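Local coordinates for protein glutaminase 1 (Escherichia coli, PDB 1U60) that hydrolyses L-glutamine to L-glutamate and ammonium as a glutaminase of the beta-lactamase-like clan, at residues Ser247-Lys259 and Val296-Phe308. Residues are numbered along the deposited sequence; the frame is centred on the assembly and turned at random.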
loop_
_atom_site.group_PDB
_atom_site.type_symbol
_atom_site.label_atom_id
_atom_site.label_comp_id
_atom_site.label_asym_id
_atom_site.label_seq_id
_atom_site.Cartn_x
_atom_site.Cartn_y
_atom_site.Cartn_z
ATOM N N SER A 247 -6.635 -2.709 4.696
ATOM C CA SER A 247 -6.104 -1.772 3.749
ATOM C C SER A 247 -5.693 -2.411 2.443
ATOM O O SER A 247 -5.910 -1.865 1.367
ATOM C CB SER A 247 -4.909 -1.055 4.337
ATOM O OG SER A 247 -5.277 -0.287 5.484
ATOM N N GLY A 248 -5.114 -3.590 2.538
ATOM C CA GLY A 248 -4.728 -4.288 1.328
ATOM C C GLY A 248 -5.930 -4.691 0.491
ATOM O O GLY A 248 -5.922 -4.586 -0.758
ATOM N N ASP A 249 -6.945 -5.161 1.175
ATOM C CA ASP A 249 -8.231 -5.502 0.497
ATOM C C ASP A 249 -8.838 -4.314 -0.213
ATOM O O ASP A 249 -9.334 -4.416 -1.326
ATOM C CB ASP A 249 -9.210 -6.094 1.509
ATOM C CG ASP A 249 -8.679 -7.329 2.124
ATOM O OD1 ASP A 249 -8.430 -8.287 1.366
ATOM O OD2 ASP A 249 -8.408 -7.409 3.335
ATOM N N TRP A 250 -8.843 -3.172 0.472
ATOM C CA TRP A 250 -9.203 -1.927 -0.148
ATOM C C TRP A 250 -8.350 -1.527 -1.342
ATOM O O TRP A 250 -8.864 -1.140 -2.396
ATOM C CB TRP A 250 -9.196 -0.821 0.912
ATOM C CG TRP A 250 -9.715 0.493 0.434
ATOM C CD1 TRP A 250 -8.979 1.551 -0.006
ATOM C CD2 TRP A 250 -11.096 0.904 0.348
ATOM N NE1 TRP A 250 -9.797 2.601 -0.360
ATOM C CE2 TRP A 250 -11.106 2.218 -0.177
ATOM C CE3 TRP A 250 -12.315 0.282 0.610
ATOM C CZ2 TRP A 250 -12.276 2.924 -0.385
ATOM C CZ3 TRP A 250 -13.478 0.981 0.390
ATOM C CH2 TRP A 250 -13.452 2.306 -0.077
ATOM N N ALA A 251 -7.036 -1.632 -1.213
ATOM C CA ALA A 251 -6.192 -1.368 -2.378
ATOM C C ALA A 251 -6.488 -2.282 -3.569
ATOM O O ALA A 251 -6.501 -1.857 -4.714
ATOM C CB ALA A 251 -4.733 -1.494 -1.991
ATOM N N TYR A 252 -6.749 -3.562 -3.269
ATOM C CA TYR A 252 -7.022 -4.615 -4.246
ATOM C C TYR A 252 -8.339 -4.363 -4.980
ATOM O O TYR A 252 -8.418 -4.483 -6.178
ATOM C CB TYR A 252 -7.066 -5.907 -3.476
ATOM C CG TYR A 252 -7.098 -7.202 -4.252
ATOM C CD1 TYR A 252 -5.955 -7.755 -4.732
ATOM C CD2 TYR A 252 -8.289 -7.907 -4.402
ATOM C CE1 TYR A 252 -5.951 -8.948 -5.404
ATOM C CE2 TYR A 252 -8.315 -9.120 -5.088
ATOM C CZ TYR A 252 -7.139 -9.654 -5.542
ATOM O OH TYR A 252 -7.177 -10.851 -6.217
ATOM N N ARG A 253 -9.368 -3.971 -4.245
ATOM C CA ARG A 253 -10.709 -3.772 -4.810
ATOM C C ARG A 253 -11.029 -2.405 -5.367
ATOM O O ARG A 253 -11.706 -2.298 -6.399
ATOM C CB ARG A 253 -11.746 -4.172 -3.752
ATOM C CG ARG A 253 -11.796 -5.710 -3.512
ATOM C CD ARG A 253 -12.387 -6.505 -4.698
ATOM N NE ARG A 253 -12.280 -7.947 -4.541
ATOM C CZ ARG A 253 -12.473 -8.821 -5.552
ATOM N NH1 ARG A 253 -12.820 -8.429 -6.773
ATOM N NH2 ARG A 253 -12.361 -10.091 -5.335
ATOM N N VAL A 254 -10.566 -1.349 -4.681
ATOM C CA VAL A 254 -10.865 0.038 -4.994
ATOM C C VAL A 254 -9.655 0.791 -5.592
ATOM O O VAL A 254 -9.799 1.589 -6.542
ATOM C CB VAL A 254 -11.330 0.754 -3.700
ATOM C CG1 VAL A 254 -11.721 2.177 -3.989
ATOM C CG2 VAL A 254 -12.527 0.039 -3.072
ATOM N N GLY A 255 -8.457 0.563 -5.035
ATOM C CA GLY A 255 -7.249 1.183 -5.551
ATOM C C GLY A 255 -7.148 2.699 -5.374
ATOM O O GLY A 255 -6.530 3.421 -6.173
ATOM N N LEU A 256 -7.744 3.187 -4.306
ATOM C CA LEU A 256 -7.584 4.572 -3.953
ATOM C C LEU A 256 -7.176 4.678 -2.490
ATOM O O LEU A 256 -7.680 3.938 -1.638
ATOM C CB LEU A 256 -8.883 5.332 -4.135
ATOM C CG LEU A 256 -9.504 5.423 -5.522
ATOM C CD1 LEU A 256 -10.897 6.040 -5.405
ATOM C CD2 LEU A 256 -8.647 6.227 -6.451
ATOM N N PRO A 257 -6.293 5.620 -2.181
ATOM C CA PRO A 257 -5.913 5.855 -0.765
ATOM C C PRO A 257 -7.100 6.259 0.053
ATOM O O PRO A 257 -7.831 7.144 -0.347
ATOM C CB PRO A 257 -4.893 6.989 -0.826
ATOM C CG PRO A 257 -4.898 7.464 -2.249
ATOM C CD PRO A 257 -5.602 6.531 -3.111
ATOM N N GLY A 258 -7.264 5.617 1.197
ATOM C CA GLY A 258 -8.474 5.813 1.993
ATOM C C GLY A 258 -8.184 5.858 3.483
ATOM O O GLY A 258 -7.072 5.606 3.953
ATOM N N LYS A 259 -9.237 6.182 4.224
ATOM C CA LYS A 259 -9.186 6.196 5.684
ATOM C C LYS A 259 -10.560 5.974 6.252
ATOM O O LYS A 259 -11.533 6.569 5.783
ATOM C CB LYS A 259 -8.644 7.519 6.192
ATOM C CG LYS A 259 -8.420 7.613 7.693
ATOM C CD LYS A 259 -7.157 6.919 8.163
ATOM C CE LYS A 259 -7.133 6.568 9.645
ATOM N NZ LYS A 259 -7.930 5.366 10.043
ATOM N N VAL A 296 -18.527 4.402 -1.179
ATOM C CA VAL A 296 -17.323 5.010 -1.752
ATOM C C VAL A 296 -16.773 4.157 -2.899
ATOM O O VAL A 296 -16.442 4.701 -3.967
ATOM C CB VAL A 296 -16.247 5.236 -0.687
ATOM C CG1 VAL A 296 -14.932 5.600 -1.330
ATOM C CG2 VAL A 296 -16.686 6.367 0.333
ATOM N N ALA A 297 -16.666 2.845 -2.679
ATOM C CA ALA A 297 -16.215 1.948 -3.735
ATOM C C ALA A 297 -17.089 2.061 -4.972
ATOM O O ALA A 297 -16.617 2.048 -6.101
ATOM C CB ALA A 297 -16.186 0.501 -3.221
ATOM N N SER A 298 -18.408 2.160 -4.756
ATOM C CA SER A 298 -19.338 2.271 -5.873
ATOM C C SER A 298 -19.090 3.525 -6.724
ATOM O O SER A 298 -18.995 3.467 -7.938
ATOM C CB SER A 298 -20.779 2.261 -5.366
ATOM O OG SER A 298 -21.658 2.447 -6.486
ATOM N N VAL A 299 -18.929 4.688 -6.083
ATOM C CA VAL A 299 -18.672 5.902 -6.809
ATOM C C VAL A 299 -17.380 5.745 -7.630
ATOM O O VAL A 299 -17.332 6.074 -8.831
ATOM C CB VAL A 299 -18.589 7.111 -5.850
ATOM C CG1 VAL A 299 -18.128 8.422 -6.592
ATOM C CG2 VAL A 299 -19.934 7.369 -5.160
ATOM N N ALA A 300 -16.331 5.227 -6.970
ATOM C CA ALA A 300 -15.043 5.128 -7.602
ATOM C C ALA A 300 -15.143 4.155 -8.793
ATOM O O ALA A 300 -14.565 4.407 -9.863
ATOM C CB ALA A 300 -13.974 4.658 -6.612
ATOM N N LYS A 301 -15.903 3.082 -8.631
ATOM C CA LYS A 301 -16.020 2.074 -9.696
ATOM C C LYS A 301 -16.825 2.637 -10.871
ATOM O O LYS A 301 -16.492 2.437 -12.042
ATOM C CB LYS A 301 -16.723 0.843 -9.179
ATOM C CG LYS A 301 -16.839 -0.276 -10.206
ATOM C CD LYS A 301 -17.086 -1.630 -9.550
ATOM C CE LYS A 301 -17.126 -2.754 -10.589
ATOM N NZ LYS A 301 -18.451 -3.432 -10.589
ATOM N N GLN A 302 -17.900 3.334 -10.560
ATOM C CA GLN A 302 -18.757 3.926 -11.593
ATOM C C GLN A 302 -17.993 4.981 -12.396
ATOM O O GLN A 302 -18.219 5.099 -13.593
ATOM C CB GLN A 302 -19.986 4.586 -10.991
ATOM C CG GLN A 302 -21.084 3.670 -10.449
ATOM C CD GLN A 302 -22.207 4.494 -9.818
ATOM O OE1 GLN A 302 -22.981 5.145 -10.548
ATOM N NE2 GLN A 302 -22.243 4.548 -8.471
ATOM N N LEU A 303 -17.091 5.739 -11.753
ATOM C CA LEU A 303 -16.389 6.824 -12.425
ATOM C C LEU A 303 -15.034 6.378 -12.989
ATOM O O LEU A 303 -14.360 7.181 -13.658
ATOM C CB LEU A 303 -16.231 8.034 -11.476
ATOM C CG LEU A 303 -17.515 8.693 -10.991
ATOM C CD1 LEU A 303 -17.211 9.865 -10.048
ATOM C CD2 LEU A 303 -18.403 9.122 -12.167
ATOM N N GLY A 304 -14.648 5.119 -12.739
ATOM C CA GLY A 304 -13.441 4.515 -13.299
ATOM C C GLY A 304 -12.123 4.976 -12.644
ATOM O O GLY A 304 -11.098 5.036 -13.318
ATOM N N TYR A 305 -12.150 5.343 -11.355
ATOM C CA TYR A 305 -10.925 5.804 -10.656
ATOM C C TYR A 305 -10.254 4.752 -9.793
ATOM O O TYR A 305 -10.901 4.131 -8.933
ATOM C CB TYR A 305 -11.220 7.010 -9.765
ATOM C CG TYR A 305 -11.723 8.199 -10.539
ATOM C CD1 TYR A 305 -10.962 8.735 -11.598
ATOM C CD2 TYR A 305 -12.915 8.843 -10.175
ATOM C CE1 TYR A 305 -11.403 9.853 -12.293
ATOM C CE2 TYR A 305 -13.355 9.932 -10.894
ATOM C CZ TYR A 305 -12.599 10.438 -11.933
ATOM O OH TYR A 305 -13.017 11.547 -12.650
ATOM N N ASN A 306 -8.961 4.550 -10.035
ATOM C CA ASN A 306 -8.130 3.536 -9.383
ATOM C C ASN A 306 -6.699 3.884 -9.757
ATOM O O ASN A 306 -6.385 3.972 -10.962
ATOM C CB ASN A 306 -8.474 2.141 -9.912
ATOM C CG ASN A 306 -7.696 1.025 -9.213
ATOM O OD1 ASN A 306 -6.510 1.152 -8.997
ATOM N ND2 ASN A 306 -8.364 -0.116 -8.963
ATOM N N VAL A 307 -5.845 4.144 -8.782
ATOM C CA VAL A 307 -4.484 4.595 -9.098
ATOM C C VAL A 307 -3.605 3.493 -9.740
ATOM O O VAL A 307 -2.523 3.798 -10.259
ATOM C CB VAL A 307 -3.738 5.176 -7.877
ATOM C CG1 VAL A 307 -4.544 6.278 -7.173
ATOM C CG2 VAL A 307 -3.300 4.112 -6.898
ATOM N N PHE A 308 -4.066 2.241 -9.729
ATOM C CA PHE A 308 -3.363 1.116 -10.396
ATOM C C PHE A 308 -3.826 0.855 -11.830
ATOM O O PHE A 308 -3.427 -0.134 -12.457
ATOM C CB PHE A 308 -3.499 -0.147 -9.530
ATOM C CG PHE A 308 -3.026 0.073 -8.083
ATOM C CD1 PHE A 308 -1.717 0.495 -7.841
ATOM C CD2 PHE A 308 -3.864 -0.118 -7.018
ATOM C CE1 PHE A 308 -1.269 0.709 -6.551
ATOM C CE2 PHE A 308 -3.425 0.151 -5.694
ATOM C CZ PHE A 308 -2.113 0.570 -5.477
HETATM O O HOH W 1 -6.743 -2.260 -7.545
HETATM O O HOH W 2 -11.199 -1.089 -9.106
HETATM O O HOH W 3 -12.063 1.833 -7.992
#
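V307 N donates to G255 O at 2.8 Å, a nearly straight bond (166°) and the one direct hydrogen bond that ties the chain after helix 290-303 to the turn leaving helix 247-253. Around it N306 does most of the polar work. Its chi1 of -177° swings CG away from N306 N and sets the amide beside V254 O and G255 CA: OD1 sits 3.5 Å from G255 CA and takes F308 N in an Asx turn, in the carbonyl plane, while ND2 gives to two waters, one within hydrogen-bonding distance of A251 O (2.9 Å), the other donating to R253 O. A third water bridges V254 O and Y305 O, 2.7 Å from each. At G255 a positive phi turns the chain out of the helix.

The apolar layer runs alongside. L256 CD1 meets A300 CB at 3.6 Å, and V254 CG2 reaches A297 CB while also sitting over the rim of one face of the W250 indole. V296 CG1 comes to that ring's edge, 3.8 Å from W250 CH2. F308 turns an edge to A251 O.

Further out, W250 NE1 makes a weak bond to L256 O, P257 packs on helix 231-241, and V296 rests on strand 274-279 of the five-stranded sheet. V307 touches V307 of the second subunit, putting this corner at the interface. The grip is thus mixed: W250, V254 and L256 pack on helix 290-303, while one backbone bond and water-mediated links through the N306 amide satisfy carbonyls of the turn.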